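PDB 6PQ9: beta-lactamase, which probably hydrolyses beta-lactam antibiotics to substituted beta-amino acids, as an extended-spectrum beta-lactamase of class A. Local coordinates for residues K40-V45 against E60-P65; N161-A166 against T180-P185; Q190-F195 against N252-I257. The protein carries 1 engineered substitution. All coordinates share one frame; numbering follows the deposited sequence.

Contact 1 (K40-V45 against E60-P65); sequences KAKVGV and EKHHYP
Y64 lays its ring tip against the backbone of G44. From CB the side chain sets off with CG anti to its own carbonyl carbon (chi1 -64°), which sends the ring across to strand 42-49. Along one edge, CE2 comes 3.4 Å from K42 O, an oxygen lying near the ring plane. Farther out, CZ reaches G44 CA at 3.3 Å, an approach made possible because glycine carries no side chain to fill that place. The hydroxyl OH ends 3.2 Å from the same G44 CA. It also stands 3.3 Å from G44 N, but at an angle too poor for a hydrogen bond; its hydrogen-bond partner is N59 O, just before E60. On one face of the phenol, H62 CD2 sits 3.4 Å above the plane, toward the rim. K42 runs extended past the far end of that imidazole, crossing it at about a right angle, with K42 CD 3.9 Å from H62 CE1. Strand 42-49 and strand 55-58 make a beta hairpin of the five-stranded sheet, and the chain then leads through an inverse gamma turn centred on K61 into strand 64-65. Y64 is buried and also touches S272 of strand 264-274 and P185 at the start of helix 185-196, while V43 points away from it to I288 of helix 278-297.

Contact 2 (N161-A166 against T180-P185); sequences NISIKA and TNWTTP
Backbone bonds link S163 with W182 and run from T184 to N161. S163 N gives W182 O a bond of 2.8 Å; the return bond from W182 N to S163 O is bent and weak. T184 N donates to N161 O at 3.2 Å. I162 and T183 between them form an antiparallel non-hydrogen-bonded pair, their side chains side by side.

The N181 amide and the S163 hydroxyl bind backbone at the other end. N181 OD1 accepts two N-H groups: K165 N at 2.8 Å, almost head-on to the C=O (172°), and A166 N at 2.9 Å in the carbonyl plane, on a lone pair (128°). N181 ND2 returns a bond of 3.1 Å to A166 O, and this exchange fixes the rotation of the amide. S163 OG donates to T180 O at 2.9 Å.

Strand 162-163, only weakly bonded, is an outer strand of a three-stranded antiparallel sheet with 182-183 in the middle. The residues from 167 to 179 loop out between the segments, consistent with the omega loop of class A enzymes, and the N181 bonds close its base.

Apolar contact is led by a CH-pi interaction: S163 CB lies 3.3 Å from the centroid of the five-membered ring of W182, nearly above it. W182 holds CG between its backbone N and carbonyl carbon (chi1 59°), which turns the indole over S163; H63 stacks on the opposite face. N161 CB meets T184 CG2 at 3.7 Å.

One water bridges N161 ND2 and T184 OG1, the hydroxyl that also caps A187 N at the start of helix 185-196.

Contact 3 (Q190-F195 against N252-I257); sequences QLLKKF and NDIGII
The F195 ring turns an edge to the strand: I256 CD1 lies near the ring plane, 4.1 Å from F195 CE2, and no atom of 252-257 covers either face. Two other aromatic rings meet it, F72 of helix 70-85 edge-to-face and Y206 at an inclination of about 50°. One turn back, L192 carries most of the contact. Its CG is anti to the carbonyl carbon (chi1 -76°), directing the two methyls at the strand. L192 CD1 comes 3.6 Å from G255 N, and lies 4.1 Å from I254 CB. The second methyl, L192 CD2, meets I256 CD1 at 3.9 Å as the side chains slide past each other in opposite directions. CD1 rests on G255 away from where a CB would stand; the backbone angles there call for glycine, since a CB would be jammed against I254 O. The axes of 190-195 and 252-257 approach to 8.7 Å at -37°, and L192 also touches A266 of strand 264-274, placing helix 185-196 on this face of the five-stranded sheet; I257, on the other, touches helix 278-297. Every side-chain contact joins methyl to methyl, backbone or ring edge, so cohesion rests on apolar burial.

In the fold
Contact 1 comes first and closes a loop of 14 residues, which holds the second strand of the N-terminal hairpin. Contact 2 closes one of 13 residues, and contact 3 a longer one of 56. They follow in series, without nesting or crossing. Links between them are spatial: Y64 N to T183 O, 2.8 Å, probably a hydrogen bond, joins contact 1 to contact 2 through one small sheet, and P65 O to N252 ND2, 3.0 Å, probably another, ties that sheet to the five-stranded one, shared by strands 42-49 and 248-258 of contacts 1 and 3. Strand 182-183 leads into helix 185-196, four residues separating segments 180-185 and 190-195. Together they join the large sheet to the helical region.

Contact 1 (K40-V45 against E60-P65)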
loop_
_atom_site.group_PDB
_atom_site.type_symbol
_atom_site.label_atom_id
_atom_site.label_comp_id
_atom_site.label_asym_id
_atom_site.label_seq_id
_atom_site.Cartn_x
_atom_site.Cartn_y
_atom_site.Cartn_z
ATOM N N LYS A 40 -5.157 20.821 6.840
ATOM C CA LYS A 40 -4.256 20.670 7.990
ATOM C C LYS A 40 -3.692 19.249 8.014
ATOM O O LYS A 40 -4.062 18.400 8.828
ATOM C CB LYS A 40 -4.968 21.009 9.295
ATOM C CG LYS A 40 -5.833 22.244 9.257
ATOM C CD LYS A 40 -6.599 22.419 10.567
ATOM C CE LYS A 40 -8.098 22.625 10.339
ATOM N NZ LYS A 40 -8.936 21.856 11.325
ATOM N N ALA A 41 -2.770 19.008 7.086
ATOM C CA ALA A 41 -2.134 17.711 6.912
ATOM C C ALA A 41 -0.893 17.917 6.066
ATOM O O ALA A 41 -0.770 18.910 5.343
ATOM C CB ALA A 41 -3.065 16.692 6.243
ATOM N N LYS A 42 0.029 16.977 6.181
ATOM C CA LYS A 42 1.188 16.907 5.303
ATOM C C LYS A 42 0.891 15.818 4.284
ATOM O O LYS A 42 0.876 14.632 4.627
ATOM C CB LYS A 42 2.456 16.603 6.097
ATOM C CG LYS A 42 2.705 17.569 7.236
ATOM C CD LYS A 42 4.178 17.608 7.644
ATOM C CE LYS A 42 4.407 18.433 8.914
ATOM N NZ LYS A 42 5.858 18.472 9.291
ATOM N N VAL A 43 0.633 16.211 3.040
ATOM C CA VAL A 43 0.192 15.284 2.004
ATOM C C VAL A 43 1.287 15.144 0.956
ATOM O O VAL A 43 1.710 16.140 0.355
ATOM C CB VAL A 43 -1.121 15.742 1.362
ATOM C CG1 VAL A 43 -1.552 14.752 0.282
ATOM C CG2 VAL A 43 -2.205 15.919 2.438
ATOM N N GLY A 44 1.725 13.909 0.720
ATOM C CA GLY A 44 2.691 13.595 -0.326
ATOM C C GLY A 44 2.029 12.848 -1.477
ATOM O O GLY A 44 1.243 11.919 -1.259
ATOM N N VAL A 45 2.343 13.285 -2.699
ATOM C CA VAL A 45 1.763 12.728 -3.915
ATOM C C VAL A 45 2.888 12.328 -4.854
ATOM O O VAL A 45 3.904 13.023 -4.945
ATOM C CB VAL A 45 0.820 13.722 -4.625
ATOM C CG1 VAL A 45 -0.022 12.988 -5.669
ATOM C CG2 VAL A 45 -0.067 14.436 -3.619
ATOM N N GLU A 60 7.606 15.826 -2.056
ATOM C CA GLU A 60 8.291 14.549 -2.224
ATOM C C GLU A 60 9.372 14.328 -1.166
ATOM O O GLU A 60 9.602 13.191 -0.738
ATOM C CB GLU A 60 8.883 14.480 -3.634
ATOM C CG GLU A 60 10.180 13.700 -3.745
ATOM C CD GLU A 60 9.994 12.212 -3.492
ATOM O OE1 GLU A 60 11.001 11.515 -3.203
ATOM O OE2 GLU A 60 8.835 11.741 -3.582
ATOM N N LYS A 61 10.064 15.388 -0.742
ATOM C CA LYS A 61 11.162 15.246 0.217
ATOM C C LYS A 61 10.578 15.284 1.622
ATOM O O LYS A 61 10.557 16.311 2.299
ATOM C CB LYS A 61 12.213 16.328 0.009
ATOM C CG LYS A 61 12.754 16.394 -1.407
ATOM C CD LYS A 61 13.905 17.382 -1.525
ATOM C CE LYS A 61 14.515 17.360 -2.921
ATOM N NZ LYS A 61 14.145 18.579 -3.703
ATOM N N HIS A 62 10.080 14.131 2.055
ATOM C CA HIS A 62 9.437 13.965 3.352
ATOM C C HIS A 62 9.191 12.477 3.535
ATOM O O HIS A 62 8.991 11.747 2.559
ATOM C CB HIS A 62 8.122 14.765 3.457
ATOM C CG HIS A 62 7.518 14.787 4.836
ATOM N ND1 HIS A 62 8.019 15.560 5.863
ATOM C CD2 HIS A 62 6.445 14.134 5.353
ATOM C CE1 HIS A 62 7.286 15.381 6.949
ATOM N NE2 HIS A 62 6.325 14.518 6.667
ATOM N N HIS A 63 9.237 12.030 4.783
ATOM C CA HIS A 63 9.089 10.618 5.122
ATOM C C HIS A 63 7.661 10.391 5.610
ATOM O O HIS A 63 7.262 10.929 6.648
ATOM C CB HIS A 63 10.120 10.208 6.171
ATOM C CG HIS A 63 11.532 10.279 5.677
ATOM N ND1 HIS A 63 12.618 9.992 6.475
ATOM C CD2 HIS A 63 12.034 10.596 4.459
ATOM C CE1 HIS A 63 13.727 10.124 5.769
ATOM N NE2 HIS A 63 13.400 10.492 4.544
ATOM N N TYR A 64 6.889 9.607 4.846
ATOM C CA TYR A 64 5.502 9.427 5.250
ATOM C C TYR A 64 5.319 8.063 5.886
ATOM O O TYR A 64 5.891 7.072 5.413
ATOM C CB TYR A 64 4.556 9.569 4.059
ATOM C CG TYR A 64 4.573 10.961 3.470
ATOM C CD1 TYR A 64 5.523 11.321 2.508
ATOM C CD2 TYR A 64 3.659 11.931 3.890
ATOM C CE1 TYR A 64 5.560 12.601 1.964
ATOM C CE2 TYR A 64 3.689 13.225 3.352
ATOM C CZ TYR A 64 4.644 13.550 2.393
ATOM O OH TYR A 64 4.674 14.817 1.854
ATOM N N PRO A 65 4.569 7.996 6.981
ATOM C CA PRO A 65 4.260 6.689 7.579
ATOM C C PRO A 65 3.403 5.856 6.632
ATOM O O PRO A 65 2.394 6.327 6.098
ATOM C CB PRO A 65 3.523 7.047 8.873
ATOM C CG PRO A 65 3.046 8.478 8.667
ATOM C CD PRO A 65 4.003 9.128 7.729
#

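Contact 2 (N161-A166 against T180-P185)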
loop_
_atom_site.group_PDB
_atom_site.type_symbol
_atom_site.label_atom_id
_atom_site.label_comp_id
_atom_site.label_asym_id
_atom_site.label_seq_id
_atom_site.Cartn_x
_atom_site.Cartn_y
_atom_site.Cartn_z
ATOM N N ASN A 161 14.774 4.829 -0.139
ATOM C CA ASN A 161 13.944 5.725 0.652
ATOM C C ASN A 161 12.662 5.021 1.060
ATOM O O ASN A 161 11.594 5.641 1.132
ATOM C CB ASN A 161 13.644 7.019 -0.104
ATOM C CG ASN A 161 14.854 7.927 -0.204
ATOM O OD1 ASN A 161 15.880 7.698 0.441
ATOM N ND2 ASN A 161 14.740 8.963 -1.021
ATOM N N ILE A 162 12.762 3.727 1.334
ATOM C CA ILE A 162 11.714 2.989 2.023
ATOM C C ILE A 162 12.341 2.398 3.270
ATOM O O ILE A 162 13.328 1.662 3.184
ATOM C CB ILE A 162 11.085 1.895 1.142
ATOM C CG1 ILE A 162 10.480 2.510 -0.131
ATOM C CG2 ILE A 162 10.019 1.121 1.939
ATOM C CD1 ILE A 162 9.987 1.475 -1.167
ATOM N N SER A 163 11.788 2.729 4.427
ATOM C CA SER A 163 12.233 2.164 5.694
ATOM C C SER A 163 11.172 1.189 6.188
ATOM O O SER A 163 10.001 1.559 6.337
ATOM C CB SER A 163 12.491 3.275 6.710
ATOM O OG SER A 163 12.749 2.778 8.007
ATOM N N ILE A 164 11.579 -0.054 6.430
ATOM C CA ILE A 164 10.688 -1.111 6.902
ATOM C C ILE A 164 11.332 -1.680 8.163
ATOM O O ILE A 164 12.244 -2.509 8.078
ATOM C CB ILE A 164 10.461 -2.205 5.846
ATOM C CG1 ILE A 164 9.722 -1.634 4.625
ATOM C CG2 ILE A 164 9.699 -3.416 6.438
ATOM C CD1 ILE A 164 9.627 -2.622 3.447
ATOM N N LYS A 165 10.851 -1.253 9.336
ATOM C CA LYS A 165 11.463 -1.644 10.599
ATOM C C LYS A 165 10.536 -2.333 11.591
ATOM O O LYS A 165 11.043 -2.971 12.512
ATOM C CB LYS A 165 12.095 -0.419 11.284
ATOM C CG LYS A 165 13.024 0.343 10.350
ATOM C CD LYS A 165 14.136 1.058 11.069
ATOM C CE LYS A 165 15.264 1.423 10.093
ATOM N NZ LYS A 165 15.686 0.256 9.242
ATOM N N ALA A 166 9.214 -2.233 11.449
ATOM C CA ALA A 166 8.301 -2.686 12.496
ATOM C C ALA A 166 7.214 -3.598 11.945
ATOM O O ALA A 166 6.628 -3.321 10.891
ATOM C CB ALA A 166 7.629 -1.511 13.206
ATOM N N THR A 180 8.471 4.636 12.026
ATOM C CA THR A 180 9.674 3.970 11.558
ATOM C C THR A 180 9.439 3.125 10.311
ATOM O O THR A 180 10.410 2.637 9.725
ATOM C CB THR A 180 10.267 3.122 12.684
ATOM O OG1 THR A 180 9.467 1.946 12.901
ATOM C CG2 THR A 180 10.324 3.957 13.965
ATOM N N ASN A 181 8.189 2.940 9.881
ATOM C CA ASN A 181 7.900 2.373 8.564
ATOM C C ASN A 181 7.554 3.553 7.661
ATOM O O ASN A 181 6.405 3.981 7.599
ATOM C CB ASN A 181 6.751 1.371 8.613
ATOM C CG ASN A 181 7.052 0.142 9.470
ATOM O OD1 ASN A 181 8.179 -0.362 9.514
ATOM N ND2 ASN A 181 6.017 -0.363 10.141
ATOM N N TRP A 182 8.544 4.098 6.950
ATOM C CA TRP A 182 8.279 5.309 6.178
ATOM C C TRP A 182 8.718 5.135 4.726
ATOM O O TRP A 182 9.434 4.202 4.362
ATOM C CB TRP A 182 8.937 6.554 6.821
ATOM C CG TRP A 182 10.437 6.469 6.972
ATOM C CD1 TRP A 182 11.137 6.154 8.108
ATOM C CD2 TRP A 182 11.420 6.686 5.945
ATOM N NE1 TRP A 182 12.490 6.171 7.851
ATOM C CE2 TRP A 182 12.690 6.495 6.533
ATOM C CE3 TRP A 182 11.349 7.030 4.585
ATOM C CZ2 TRP A 182 13.874 6.632 5.810
ATOM C CZ3 TRP A 182 12.523 7.162 3.867
ATOM C CH2 TRP A 182 13.773 6.960 4.482
ATOM N N THR A 183 8.256 6.058 3.890
ATOM C CA THR A 183 8.544 6.031 2.468
ATOM C C THR A 183 8.466 7.455 1.933
ATOM O O THR A 183 7.798 8.319 2.511
ATOM C CB THR A 183 7.559 5.117 1.703
ATOM O OG1 THR A 183 7.963 4.987 0.333
ATOM C CG2 THR A 183 6.132 5.689 1.735
ATOM N N THR A 184 9.181 7.702 0.817
ATOM C CA THR A 184 8.798 8.858 0.014
ATOM C C THR A 184 7.727 8.450 -0.992
ATOM O O THR A 184 7.573 7.262 -1.304
ATOM C CB THR A 184 10.011 9.439 -0.714
ATOM O OG1 THR A 184 10.472 8.515 -1.709
ATOM C CG2 THR A 184 11.147 9.754 0.267
ATOM N N PRO A 185 6.940 9.409 -1.496
ATOM C CA PRO A 185 5.961 9.058 -2.539
ATOM C C PRO A 185 6.614 8.546 -3.815
ATOM O O PRO A 185 6.071 7.640 -4.461
ATOM C CB PRO A 185 5.205 10.378 -2.764
ATOM C CG PRO A 185 5.469 11.188 -1.556
ATOM C CD PRO A 185 6.820 10.817 -1.079
HETATM O O HOH W 1 12.774 8.593 -3.454
#

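Contact 3 (Q190-F195 against N252-I257)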
loop_
_atom_site.group_PDB
_atom_site.type_symbol
_atom_site.label_atom_id
_atom_site.label_comp_id
_atom_site.label_asym_id
_atom_site.label_seq_id
_atom_site.Cartn_x
_atom_site.Cartn_y
_atom_site.Cartn_z
ATOM N N GLN A 190 7.739 4.148 -8.071
ATOM C CA GLN A 190 8.800 3.403 -8.737
ATOM C C GLN A 190 8.644 1.915 -8.497
ATOM O O GLN A 190 8.802 1.105 -9.419
ATOM C CB GLN A 190 10.169 3.886 -8.255
ATOM C CG GLN A 190 10.438 5.325 -8.644
ATOM C CD GLN A 190 11.573 5.931 -7.859
ATOM O OE1 GLN A 190 12.401 5.208 -7.278
ATOM N NE2 GLN A 190 11.633 7.269 -7.839
ATOM N N LEU A 191 8.316 1.535 -7.263
ATOM C CA LEU A 191 8.090 0.130 -6.966
ATOM C C LEU A 191 6.821 -0.380 -7.639
ATOM O O LEU A 191 6.826 -1.460 -8.239
ATOM C CB LEU A 191 8.034 -0.074 -5.457
ATOM C CG LEU A 191 7.872 -1.518 -5.020
ATOM C CD1 LEU A 191 9.044 -2.367 -5.529
ATOM C CD2 LEU A 191 7.751 -1.560 -3.492
ATOM N N LEU A 192 5.734 0.396 -7.587
ATOM C CA LEU A 192 4.507 -0.020 -8.264
ATOM C C LEU A 192 4.742 -0.259 -9.756
ATOM O O LEU A 192 4.229 -1.230 -10.327
ATOM C CB LEU A 192 3.400 1.016 -8.054
ATOM C CG LEU A 192 2.717 1.023 -6.676
ATOM C CD1 LEU A 192 1.941 2.314 -6.465
ATOM C CD2 LEU A 192 1.822 -0.208 -6.445
ATOM N N LYS A 193 5.518 0.609 -10.404
ATOM C CA LYS A 193 5.720 0.476 -11.844
ATOM C C LYS A 193 6.623 -0.717 -12.181
ATOM O O LYS A 193 6.355 -1.451 -13.141
ATOM C CB LYS A 193 6.287 1.782 -12.401
ATOM C CG LYS A 193 6.750 1.716 -13.847
ATOM C CD LYS A 193 7.159 3.087 -14.333
ATOM C CE LYS A 193 7.499 3.080 -15.811
ATOM N NZ LYS A 193 7.364 4.459 -16.320
ATOM N N LYS A 194 7.695 -0.926 -11.408
ATOM C CA LYS A 194 8.503 -2.135 -11.554
ATOM C C LYS A 194 7.640 -3.386 -11.411
ATOM O O LYS A 194 7.776 -4.342 -12.185
ATOM C CB LYS A 194 9.621 -2.151 -10.505
ATOM C CG LYS A 194 10.815 -1.292 -10.809
ATOM C CD LYS A 194 11.914 -1.532 -9.784
ATOM C CE LYS A 194 13.287 -1.563 -10.437
ATOM N NZ LYS A 194 13.853 -0.199 -10.548
ATOM N N PHE A 195 6.765 -3.400 -10.394
ATOM C CA PHE A 195 5.838 -4.511 -10.211
ATOM C C PHE A 195 4.915 -4.647 -11.412
ATOM O O PHE A 195 4.795 -5.728 -11.999
ATOM C CB PHE A 195 5.015 -4.313 -8.928
ATOM C CG PHE A 195 3.698 -5.061 -8.925
ATOM C CD1 PHE A 195 3.674 -6.456 -8.918
ATOM C CD2 PHE A 195 2.488 -4.370 -8.949
ATOM C CE1 PHE A 195 2.467 -7.159 -8.920
ATOM C CE2 PHE A 195 1.275 -5.060 -8.953
ATOM C CZ PHE A 195 1.266 -6.462 -8.940
ATOM N N ASN A 252 -3.679 6.516 3.734
ATOM C CA ASN A 252 -2.957 6.317 2.482
ATOM C C ASN A 252 -3.739 5.427 1.526
ATOM O O ASN A 252 -4.615 4.656 1.924
ATOM C CB ASN A 252 -1.566 5.692 2.717
ATOM C CG ASN A 252 -0.824 6.311 3.914
ATOM O OD1 ASN A 252 -0.853 7.523 4.130
ATOM N ND2 ASN A 252 -0.137 5.474 4.669
ATOM N N ASP A 253 -3.387 5.537 0.249
ATOM C CA ASP A 253 -3.847 4.623 -0.792
ATOM C C ASP A 253 -2.847 4.702 -1.937
ATOM O O ASP A 253 -2.491 5.803 -2.363
ATOM C CB ASP A 253 -5.259 4.993 -1.263
ATOM C CG ASP A 253 -5.993 3.834 -1.942
ATOM O OD1 ASP A 253 -5.475 2.687 -1.940
ATOM O OD2 ASP A 253 -7.101 4.090 -2.490
ATOM N N ILE A 254 -2.380 3.546 -2.417
ATOM C CA ILE A 254 -1.381 3.455 -3.483
ATOM C C ILE A 254 -1.834 2.403 -4.490
ATOM O O ILE A 254 -2.454 1.403 -4.119
ATOM C CB ILE A 254 0.019 3.099 -2.930
ATOM C CG1 ILE A 254 0.069 1.634 -2.498
ATOM C CG2 ILE A 254 0.370 3.963 -1.731
ATOM C CD1 ILE A 254 1.442 1.123 -2.224
ATOM N N GLY A 255 -1.531 2.609 -5.765
ATOM C CA GLY A 255 -1.860 1.569 -6.721
ATOM C C GLY A 255 -1.670 1.988 -8.167
ATOM O O GLY A 255 -1.032 3.001 -8.473
ATOM N N ILE A 256 -2.246 1.164 -9.049
ATOM C CA ILE A 256 -2.198 1.329 -10.501
ATOM C C ILE A 256 -3.622 1.464 -11.012
ATOM O O ILE A 256 -4.461 0.594 -10.749
ATOM C CB ILE A 256 -1.519 0.135 -11.191
ATOM C CG1 ILE A 256 -0.137 -0.126 -10.579
ATOM C CG2 ILE A 256 -1.489 0.346 -12.700
ATOM C CD1 ILE A 256 -0.152 -1.265 -9.577
ATOM N N ILE A 257 -3.876 2.530 -11.778
ATOM C CA ILE A 257 -5.194 2.851 -12.312
ATOM C C ILE A 257 -5.162 2.694 -13.827
ATOM O O ILE A 257 -4.146 2.985 -14.468
ATOM C CB ILE A 257 -5.603 4.277 -11.889
ATOM C CG1 ILE A 257 -5.463 4.396 -10.373
ATOM C CG2 ILE A 257 -7.016 4.636 -12.384
ATOM C CD1 ILE A 257 -6.364 5.405 -9.776
#